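DNA primase (Aquifex aeolicus, PDB 2AU3) probably synthesises the short RNA primers from which DNA polymerase starts during DNA replication, using a zinc-binding domain and a magnesium-dependent TOPRIM-containing RNA polymerase core. Local coordinates at residues 107-112 with 168-173; 257-260 with 266-269; 22-27 with 45-50; 194-199 with 228-233. All coordinates share one frame; numbering follows the deposited sequence.

Contact 1: residues 107-112 with 168-173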
# COMPACT_ATOMS: atom_id res chain seq x y z
N VAL A 107 -2.20 -14.92 10.06
CA VAL A 107 -0.89 -15.32 10.51
C VAL A 107 -0.12 -15.96 9.35
O VAL A 107 1.08 -15.74 9.24
CB VAL A 107 -0.94 -16.24 11.75
CG1 VAL A 107 0.41 -16.95 11.99
CG2 VAL A 107 -1.34 -15.44 12.98
N ALA A 108 -0.82 -16.70 8.49
CA ALA A 108 -0.19 -17.33 7.34
C ALA A 108 0.26 -16.28 6.33
O ALA A 108 1.38 -16.34 5.81
CB ALA A 108 -1.15 -18.32 6.65
N LEU A 109 -0.64 -15.36 6.01
CA LEU A 109 -0.29 -14.24 5.13
C LEU A 109 0.99 -13.58 5.59
O LEU A 109 1.87 -13.30 4.80
CB LEU A 109 -1.45 -13.24 5.04
CG LEU A 109 -2.52 -13.71 4.05
CD1 LEU A 109 -3.87 -12.96 4.24
CD2 LEU A 109 -2.01 -13.56 2.59
N ASP A 110 1.11 -13.38 6.90
CA ASP A 110 2.25 -12.68 7.46
C ASP A 110 3.53 -13.52 7.43
O ASP A 110 4.62 -12.99 7.17
CB ASP A 110 1.95 -12.20 8.87
CG ASP A 110 3.07 -11.35 9.43
OD1 ASP A 110 3.15 -10.14 9.07
OD2 ASP A 110 3.96 -11.83 10.16
N ARG A 111 3.39 -14.81 7.71
CA ARG A 111 4.53 -15.72 7.67
C ARG A 111 5.05 -15.89 6.23
O ARG A 111 6.25 -16.10 6.00
CB ARG A 111 4.16 -17.08 8.24
CG ARG A 111 5.28 -18.09 8.15
CD ARG A 111 6.47 -17.66 9.03
NE ARG A 111 7.61 -18.56 8.98
CZ ARG A 111 8.64 -18.41 8.16
NH1 ARG A 111 8.67 -17.43 7.25
NH2 ARG A 111 9.65 -19.27 8.24
N VAL A 112 4.13 -15.90 5.29
CA VAL A 112 4.48 -16.05 3.89
C VAL A 112 5.18 -14.76 3.41
O VAL A 112 6.15 -14.81 2.67
CB VAL A 112 3.25 -16.38 3.03
CG1 VAL A 112 3.54 -16.23 1.52
CG2 VAL A 112 2.77 -17.80 3.32
N LEU A 168 -4.54 -21.80 2.24
CA LEU A 168 -5.30 -22.24 1.07
C LEU A 168 -6.57 -21.45 0.86
O LEU A 168 -7.01 -21.26 -0.26
CB LEU A 168 -5.62 -23.75 1.17
CG LEU A 168 -4.46 -24.73 0.91
CD1 LEU A 168 -4.78 -26.17 1.37
CD2 LEU A 168 -4.01 -24.70 -0.57
N GLU A 169 -7.17 -20.96 1.95
CA GLU A 169 -8.30 -20.05 1.87
C GLU A 169 -8.00 -18.72 1.15
O GLU A 169 -8.93 -18.01 0.77
CB GLU A 169 -8.88 -19.76 3.26
CG GLU A 169 -9.52 -20.96 3.96
CD GLU A 169 -10.86 -21.35 3.36
OE1 GLU A 169 -11.56 -20.46 2.81
OE2 GLU A 169 -11.22 -22.55 3.43
N THR A 170 -6.72 -18.37 0.99
CA THR A 170 -6.36 -17.10 0.28
C THR A 170 -6.36 -17.24 -1.23
O THR A 170 -6.42 -16.24 -1.95
CB THR A 170 -4.99 -16.57 0.70
OG1 THR A 170 -3.97 -17.52 0.37
CG2 THR A 170 -4.89 -16.40 2.23
N LYS A 171 -6.27 -18.49 -1.71
CA LYS A 171 -6.11 -18.80 -3.13
C LYS A 171 -4.78 -18.32 -3.74
O LYS A 171 -4.65 -18.18 -4.96
CB LYS A 171 -7.32 -18.33 -3.96
CG LYS A 171 -8.63 -19.01 -3.57
CD LYS A 171 -9.55 -18.02 -2.90
CE LYS A 171 -10.88 -17.94 -3.62
NZ LYS A 171 -11.09 -16.56 -4.13
N ASN A 172 -3.80 -18.08 -2.87
CA ASN A 172 -2.46 -17.71 -3.31
C ASN A 172 -1.64 -18.93 -3.64
O ASN A 172 -0.46 -18.82 -4.00
CB ASN A 172 -1.76 -16.84 -2.27
CG ASN A 172 -2.39 -15.48 -2.13
OD1 ASN A 172 -2.80 -14.88 -3.12
ND2 ASN A 172 -2.50 -15.00 -0.91
N LEU A 173 -2.27 -20.09 -3.50
CA LEU A 173 -1.66 -21.39 -3.80
C LEU A 173 -2.54 -22.18 -4.77
O LEU A 173 -3.71 -22.41 -4.51
CB LEU A 173 -1.53 -22.19 -2.51
CG LEU A 173 -0.16 -22.74 -2.19
CD1 LEU A 173 0.86 -21.66 -2.36
CD2 LEU A 173 -0.15 -23.34 -0.79

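Contact 2: residues 257-260 with 266-269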
# COMPACT_ATOMS: atom_id res chain seq x y z
N LEU A 257 6.45 3.18 -5.22
CA LEU A 257 7.70 2.79 -4.58
C LEU A 257 8.81 3.75 -4.95
O LEU A 257 9.66 4.07 -4.11
CB LEU A 257 8.07 1.38 -4.96
CG LEU A 257 7.09 0.35 -4.40
CD1 LEU A 257 7.48 -1.03 -4.88
CD2 LEU A 257 7.13 0.44 -2.89
N ARG A 258 8.77 4.24 -6.19
CA ARG A 258 9.72 5.23 -6.68
C ARG A 258 9.58 6.57 -5.99
O ARG A 258 10.57 7.14 -5.57
CB ARG A 258 9.57 5.43 -8.19
CG ARG A 258 10.21 4.34 -9.02
CD ARG A 258 11.73 4.33 -8.95
NE ARG A 258 12.27 5.40 -9.78
CZ ARG A 258 13.10 6.35 -9.35
NH1 ARG A 258 13.52 6.38 -8.10
NH2 ARG A 258 13.52 7.27 -10.18
N LEU A 259 8.35 7.09 -5.91
CA LEU A 259 8.14 8.37 -5.21
C LEU A 259 8.57 8.28 -3.74
O LEU A 259 9.29 9.15 -3.22
CB LEU A 259 6.67 8.82 -5.35
CG LEU A 259 6.36 9.87 -6.45
CD1 LEU A 259 6.61 9.31 -7.85
CD2 LEU A 259 4.89 10.32 -6.31
N PHE A 260 8.20 7.17 -3.08
CA PHE A 260 8.64 6.92 -1.69
C PHE A 260 10.18 6.82 -1.60
O PHE A 260 10.77 7.30 -0.63
CB PHE A 260 8.06 5.60 -1.17
CG PHE A 260 7.13 5.76 -0.04
CD1 PHE A 260 5.78 5.93 -0.27
CD2 PHE A 260 7.60 5.75 1.26
CE1 PHE A 260 4.91 6.10 0.79
CE2 PHE A 260 6.73 5.90 2.32
CZ PHE A 260 5.39 6.07 2.08
N ASN A 266 3.40 10.83 0.76
CA ASN A 266 1.95 10.95 0.94
C ASN A 266 1.27 10.49 -0.34
O ASN A 266 0.54 11.23 -0.95
CB ASN A 266 1.56 12.41 1.29
CG ASN A 266 2.04 13.42 0.23
OD1 ASN A 266 3.11 13.25 -0.36
ND2 ASN A 266 1.26 14.47 0.01
N VAL A 267 1.53 9.24 -0.71
CA VAL A 267 1.24 8.67 -2.05
C VAL A 267 0.48 7.37 -1.87
O VAL A 267 0.87 6.53 -1.02
CB VAL A 267 2.56 8.32 -2.81
CG1 VAL A 267 2.25 7.87 -4.28
CG2 VAL A 267 3.51 9.51 -2.83
N VAL A 268 -0.55 7.15 -2.72
CA VAL A 268 -1.32 5.91 -2.78
C VAL A 268 -1.48 5.50 -4.23
O VAL A 268 -1.25 6.30 -5.13
CB VAL A 268 -2.76 6.07 -2.19
CG1 VAL A 268 -2.70 6.11 -0.64
CG2 VAL A 268 -3.42 7.34 -2.70
N ALA A 269 -1.87 4.25 -4.45
CA ALA A 269 -2.14 3.79 -5.81
C ALA A 269 -3.28 2.78 -5.79
O ALA A 269 -3.45 2.08 -4.78
CB ALA A 269 -0.88 3.17 -6.40

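Contact 3: residues 22-27 with 45-50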
# COMPACT_ATOMS: atom_id res chain seq x y z
N GLU A 22 12.91 -8.27 27.97
CA GLU A 22 13.40 -9.52 28.55
C GLU A 22 14.59 -10.09 27.75
O GLU A 22 15.50 -10.69 28.32
CB GLU A 22 12.27 -10.55 28.58
CG GLU A 22 11.04 -10.11 29.39
CD GLU A 22 10.43 -11.24 30.21
OE1 GLU A 22 9.98 -12.25 29.62
OE2 GLU A 22 10.38 -11.11 31.44
N TYR A 23 14.57 -9.89 26.43
CA TYR A 23 15.55 -10.50 25.53
C TYR A 23 16.66 -9.54 25.18
O TYR A 23 17.83 -9.91 25.16
CB TYR A 23 14.88 -10.90 24.22
CG TYR A 23 13.92 -12.04 24.33
CD1 TYR A 23 14.37 -13.36 24.24
CD2 TYR A 23 12.56 -11.81 24.49
CE1 TYR A 23 13.48 -14.41 24.31
CE2 TYR A 23 11.67 -12.86 24.62
CZ TYR A 23 12.14 -14.15 24.49
OH TYR A 23 11.26 -15.18 24.58
N LEU A 24 16.29 -8.28 24.90
CA LEU A 24 17.24 -7.29 24.41
C LEU A 24 17.47 -6.10 25.35
O LEU A 24 16.60 -5.72 26.15
CB LEU A 24 16.85 -6.80 23.01
CG LEU A 24 16.49 -7.87 21.96
CD1 LEU A 24 16.00 -7.26 20.64
CD2 LEU A 24 17.66 -8.83 21.73
N ASN A 25 18.67 -5.52 25.24
CA ASN A 25 18.98 -4.25 25.87
C ASN A 25 18.41 -3.11 25.04
O ASN A 25 18.92 -2.79 23.97
CB ASN A 25 20.50 -4.07 26.01
CG ASN A 25 21.19 -5.30 26.57
OD1 ASN A 25 20.90 -5.73 27.67
ND2 ASN A 25 22.12 -5.85 25.80
N LEU A 26 17.34 -2.50 25.54
CA LEU A 26 16.64 -1.48 24.78
C LEU A 26 17.05 -0.11 25.31
O LEU A 26 17.01 0.13 26.52
CB LEU A 26 15.12 -1.67 24.86
CG LEU A 26 14.51 -2.93 24.23
CD1 LEU A 26 13.02 -2.96 24.45
CD2 LEU A 26 14.83 -3.03 22.75
N GLU A 27 17.48 0.76 24.40
CA GLU A 27 17.76 2.15 24.73
C GLU A 27 16.59 3.00 24.26
O GLU A 27 16.12 2.83 23.14
CB GLU A 27 19.02 2.64 24.02
CG GLU A 27 19.42 4.06 24.45
CD GLU A 27 20.29 4.79 23.44
OE1 GLU A 27 20.63 4.21 22.38
OE2 GLU A 27 20.65 5.98 23.72
N PRO A 45 22.71 0.15 15.62
CA PRO A 45 21.38 -0.30 16.04
C PRO A 45 20.29 0.17 15.06
O PRO A 45 20.13 1.37 14.86
CB PRO A 45 21.21 0.34 17.42
CG PRO A 45 22.61 0.54 17.91
CD PRO A 45 23.41 0.89 16.69
N SER A 46 19.58 -0.77 14.45
CA SER A 46 18.59 -0.47 13.42
C SER A 46 17.23 -1.08 13.74
O SER A 46 16.30 -1.01 12.93
CB SER A 46 19.06 -1.01 12.07
OG SER A 46 20.35 -0.52 11.77
N PHE A 47 17.12 -1.67 14.92
CA PHE A 47 15.94 -2.44 15.34
C PHE A 47 15.15 -1.63 16.34
O PHE A 47 15.63 -1.36 17.46
CB PHE A 47 16.42 -3.76 15.96
CG PHE A 47 15.32 -4.68 16.39
CD1 PHE A 47 15.01 -5.81 15.63
CD2 PHE A 47 14.62 -4.45 17.59
CE1 PHE A 47 14.00 -6.70 16.04
CE2 PHE A 47 13.62 -5.33 18.00
CZ PHE A 47 13.30 -6.46 17.24
N TYR A 48 13.93 -1.24 15.95
CA TYR A 48 13.12 -0.31 16.72
C TYR A 48 11.87 -0.95 17.27
O TYR A 48 11.26 -1.80 16.63
CB TYR A 48 12.76 0.93 15.89
CG TYR A 48 13.93 1.84 15.63
CD1 TYR A 48 14.15 2.97 16.41
CD2 TYR A 48 14.83 1.57 14.61
CE1 TYR A 48 15.22 3.82 16.17
CE2 TYR A 48 15.90 2.40 14.36
CZ TYR A 48 16.10 3.51 15.15
OH TYR A 48 17.17 4.32 14.90
N VAL A 49 11.51 -0.55 18.49
CA VAL A 49 10.28 -0.99 19.11
C VAL A 49 9.44 0.25 19.40
O VAL A 49 9.92 1.17 20.06
CB VAL A 49 10.57 -1.77 20.42
CG1 VAL A 49 9.26 -2.20 21.07
CG2 VAL A 49 11.48 -3.00 20.13
N SER A 50 8.22 0.29 18.87
CA SER A 50 7.37 1.46 19.08
C SER A 50 6.32 1.10 20.14
O SER A 50 5.51 0.20 19.92
CB SER A 50 6.70 1.86 17.77
OG SER A 50 5.55 2.66 18.00

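Contact 4: residues 194-199 with 228-233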
# COMPACT_ATOMS: atom_id res chain seq x y z
N LYS A 194 -1.20 -4.50 1.89
CA LYS A 194 -1.65 -4.33 3.27
C LYS A 194 -2.96 -3.58 3.33
O LYS A 194 -3.17 -2.66 2.54
CB LYS A 194 -0.61 -3.57 4.11
CG LYS A 194 0.73 -4.32 4.21
CD LYS A 194 1.79 -3.59 5.00
CE LYS A 194 3.12 -4.36 4.94
NZ LYS A 194 4.05 -3.95 6.03
N ASP A 195 -3.81 -3.91 4.30
CA ASP A 195 -4.99 -3.09 4.52
C ASP A 195 -4.58 -1.76 5.17
O ASP A 195 -3.43 -1.62 5.56
CB ASP A 195 -6.05 -3.85 5.33
CG ASP A 195 -5.63 -4.20 6.73
OD1 ASP A 195 -4.65 -3.61 7.28
OD2 ASP A 195 -6.26 -5.06 7.39
N PRO A 196 -5.50 -0.80 5.31
CA PRO A 196 -5.13 0.51 5.88
C PRO A 196 -4.50 0.45 7.28
O PRO A 196 -3.87 1.43 7.68
CB PRO A 196 -6.47 1.26 5.92
CG PRO A 196 -7.23 0.66 4.79
CD PRO A 196 -6.91 -0.82 4.90
N ARG A 197 -4.66 -0.68 8.00
CA ARG A 197 -4.04 -0.84 9.32
C ARG A 197 -2.71 -1.63 9.29
O ARG A 197 -2.13 -1.91 10.32
CB ARG A 197 -5.05 -1.46 10.33
CG ARG A 197 -5.57 -2.86 9.95
CD ARG A 197 -6.58 -3.47 10.93
NE ARG A 197 -6.36 -3.02 12.31
CZ ARG A 197 -7.32 -2.85 13.22
NH1 ARG A 197 -8.59 -3.11 12.92
NH2 ARG A 197 -7.01 -2.42 14.44
N GLY A 198 -2.22 -1.97 8.11
CA GLY A 198 -0.93 -2.60 8.01
C GLY A 198 -0.95 -4.12 8.01
O GLY A 198 0.11 -4.71 8.02
N ARG A 199 -2.13 -4.74 8.00
CA ARG A 199 -2.16 -6.21 7.94
C ARG A 199 -1.99 -6.65 6.51
O ARG A 199 -2.70 -6.17 5.60
CB ARG A 199 -3.46 -6.79 8.48
CG ARG A 199 -3.66 -6.61 9.96
CD ARG A 199 -4.89 -7.36 10.48
NE ARG A 199 -6.06 -7.11 9.63
CZ ARG A 199 -7.26 -7.65 9.82
NH1 ARG A 199 -7.45 -8.48 10.84
NH2 ARG A 199 -8.27 -7.35 9.00
N GLY A 228 -10.65 -4.03 -5.09
CA GLY A 228 -11.42 -2.82 -5.32
C GLY A 228 -11.70 -1.97 -4.10
O GLY A 228 -12.22 -0.88 -4.23
N GLU A 229 -11.32 -2.46 -2.91
CA GLU A 229 -11.65 -1.80 -1.65
C GLU A 229 -10.42 -1.32 -0.85
O GLU A 229 -10.54 -0.75 0.24
CB GLU A 229 -12.50 -2.74 -0.79
CG GLU A 229 -13.82 -3.12 -1.47
CD GLU A 229 -14.71 -3.97 -0.58
OE1 GLU A 229 -14.59 -3.87 0.67
OE2 GLU A 229 -15.54 -4.73 -1.13
N ASN A 230 -9.23 -1.56 -1.42
CA ASN A 230 -7.96 -1.23 -0.77
C ASN A 230 -7.07 -0.34 -1.64
O ASN A 230 -7.16 -0.39 -2.87
CB ASN A 230 -7.21 -2.52 -0.42
CG ASN A 230 -7.87 -3.29 0.72
OD1 ASN A 230 -7.63 -2.98 1.88
ND2 ASN A 230 -8.71 -4.28 0.38
N LEU A 231 -6.21 0.45 -1.01
CA LEU A 231 -5.24 1.23 -1.76
C LEU A 231 -3.84 0.82 -1.36
O LEU A 231 -3.50 0.80 -0.16
CB LEU A 231 -5.41 2.75 -1.51
CG LEU A 231 -6.60 3.43 -2.21
CD1 LEU A 231 -6.93 4.74 -1.52
CD2 LEU A 231 -6.30 3.67 -3.69
N PHE A 232 -3.01 0.52 -2.35
CA PHE A 232 -1.61 0.28 -2.08
C PHE A 232 -0.98 1.52 -1.46
O PHE A 232 -1.15 2.65 -1.96
CB PHE A 232 -0.85 -0.07 -3.36
CG PHE A 232 0.59 -0.47 -3.10
CD1 PHE A 232 0.87 -1.61 -2.36
CD2 PHE A 232 1.64 0.29 -3.60
CE1 PHE A 232 2.20 -1.99 -2.11
CE2 PHE A 232 2.98 -0.08 -3.36
CZ PHE A 232 3.26 -1.21 -2.62
N GLY A 233 -0.21 1.30 -0.39
CA GLY A 233 0.53 2.36 0.25
C GLY A 233 -0.23 3.15 1.31
O GLY A 233 0.37 3.96 2.00
O HOH W 1 -2.19 0.06 2.83

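Contact 1: residues 107-112 with 168-173
Thr-170 is the first residue of segment 168-173 to meet the helical segment 107-112, and Leu-109 is the residue it meets. The two side chains reach for each other tip to tip: CG2 of Thr-170 sits 4.0 Å from CG of Leu-109, with both leucine methyls close by. The threonine torsion explains the division of labour. With chi1 at 62°, CG2 lies opposite the carbonyl carbon and turns to the helix, while OG1 stays over its own backbone. There OG1 of Thr-170 accepts from the backbone N of Asn-172 at 3.3 Å, an ST turn, and it also bonds to the carbonyl of Tyr-167. The hydroxyl is thus engaged locally and the methyl does the packing.

Lys-171, with positive phi (65°), is where the chain leaves helical angles, closing a type I turn that starts at Leu-168. The turn brings Asn-172 back toward the helix. Its amide comes across the leucine at about a right angle, ND2 of Asn-172 lying 3.8 Å from CD2 of Leu-109. OD1 is hydrogen-bonded to Ser-219 and ND2 weakly to the hydroxyl of Tyr-167, so both ends of the amide have partners. Tyr-167 also packs on Leu-109. What results is a buried helix-to-turn contact, an apolar leucine of helix 101-122 set against an ST turn in the chain between helix 164-168 and strand 173-174.

Contact 2: residues 257-260 with 266-269
Leu-259 and Val-267 mark the closest approach of the two backbones, with their CA atoms 7.6 Å apart. Segment 257-260 is helical and belongs to helix 253-261; segment 266-269 leads from a loop residue, Asn-266, into strand 267-270. Just five residues separate the two segments, so this is the tight return from a helix into the next strand of the sheet.

Both Leu-259 and Val-267 direct their CB atoms at the opposite segment, and their side chains cross at about a right angle. The touching branch of the leucine is CD2, which lies 3.8 Å from CG2 of Val-267 and slightly farther from CG1, so it reaches both branches of the valine. CG2 of Val-267 also comes 4.1 Å from CB of Leu-259. Because Val-267 has chi1 at -174°, CG1 lies opposite the backbone N and CG2 opposite the carbonyl carbon, which presents both methyls to the helix.

Phe-260 contributes differently. Its CB does not aim at the strand, but the ring swings nearer, and the carbonyl O of Val-267 lies loosely off its edge, near the ring plane, 4.4 Å from CE1 of Phe-260. That buried oxygen has no hydrogen-bonding partner in the model.

The contact fastens the second half of a beta-alpha-beta unit in the Toprim domain: strand 247-249, helix 253-261, strand 267-270. Ile-248 of the first strand touches Leu-259, Pro-329 and Ile-333 of helix 329-336 also pack on this leucine, and Phe-143 meets the Phe-260 ring edge-to-face.

Contact 3: residues 22-27 with 45-50
Leu-24 is where segment 22-27, which runs out of the last turn of helix 16-23, first touches segment 45-50. Its CB faces the strand, and the methyl CD1 of Leu-24 comes to 4.0 Å from CE2 of Phe-47, the two side chains crossing at about a right angle. Phe-47 gets its ring there by an extended first torsion: with chi1 at -178°, CG lies opposite the backbone N and the ring projects from the strand toward the leucine.

After Asn-25, whose carbonyl is bound by Thr-35, the chain offers a second leucine. Leu-26 also directs its CB at the strand, and its CD2 lies 4.3 Å from CG2 of Val-49, a looser touch than the first. The backbones stay well apart even here, where the CA atoms of Leu-26 and Val-49 are 8.5 Å from each other. Alternation explains the pairing: every second residue turns the same way on both segments.

The contact packs the helix exit on the antiparallel sheet of the CHC2-type zinc ribbon, in which 27-29, 32-35 and 47-50 are successive strands. The Phe-47 side chain lies about 5 Å from the zinc ion and touches its ligand Cys-37; its ring also meets that of Phe-56. Thr-35 of strand 32-35 touches both leucines, while Ile-16 and Ile-20 of helix 16-23 cover Val-49 and Phe-70 of helix 67-75 packs on Leu-24.

Contact 4: residues 194-199 with 228-233
This is a buried loop-to-strand contact close to the centre of the molecule (about 5 Å between centres), where the turn between strands 188-194 and 200-207 comes up against the approach to strand 231-232. Asn-230 carries it. Its CB faces the turn, and OD1 of Asn-230 packs 3.7 Å from CA of Asp-195 and 3.8 Å from CD of Pro-196, the asparagine and proline side chains crossing nearly at right angles. ND2 is bonded to the carbonyl of Lys-226.

The type I beta turn from Asp-195 to Gly-198, joining the two strands of a hairpin, is held from within by Asp-195. OD1 of Asp-195 accepts from the backbone N of Arg-199 at 2.9 Å, from above the carboxylate plane, while OD2 takes the salt bridge from NE of Arg-199 at 3.0 Å on its syn side. The guanidinium meets OD2 edge-on and in plane, and Tyr-106 adds a cation-pi contact. A water lies 2.9 Å from O of Lys-194 and more weakly placed toward O of Leu-231; with more acceptors around it than protons, it need not serve both at once.

Ile-201 of strand 200-207 touches both Asp-195 and Asn-230, Leu-234 of helix 234-244 lies on Pro-196, and helix 277-284 covers Leu-231.

From the N terminus, contact 3 closes first, a short loop within the zinc-binding domain that brings the end of helix 16-23 to strand 47-50. Contact 1 then joins helix 101-122 to the turn before strand 173-174, a longer and mostly helical excursion. Contact 4 links the hairpin turn between strands 188-194 and 200-207 to strand 231-232, and contact 2 follows within the Toprim domain. All four run in series; none encloses or crosses another. Contacts 4 and 2 meet directly, since strands 231-232 and 267-270 are sheet neighbours: Ala-269 N lies 3.0 Å from Phe-232 O, probably hydrogen-bonded. Contacts 1 and 3 touch none of the others; by nearest atoms they lie about 6 Å and 12 Å from contact 4.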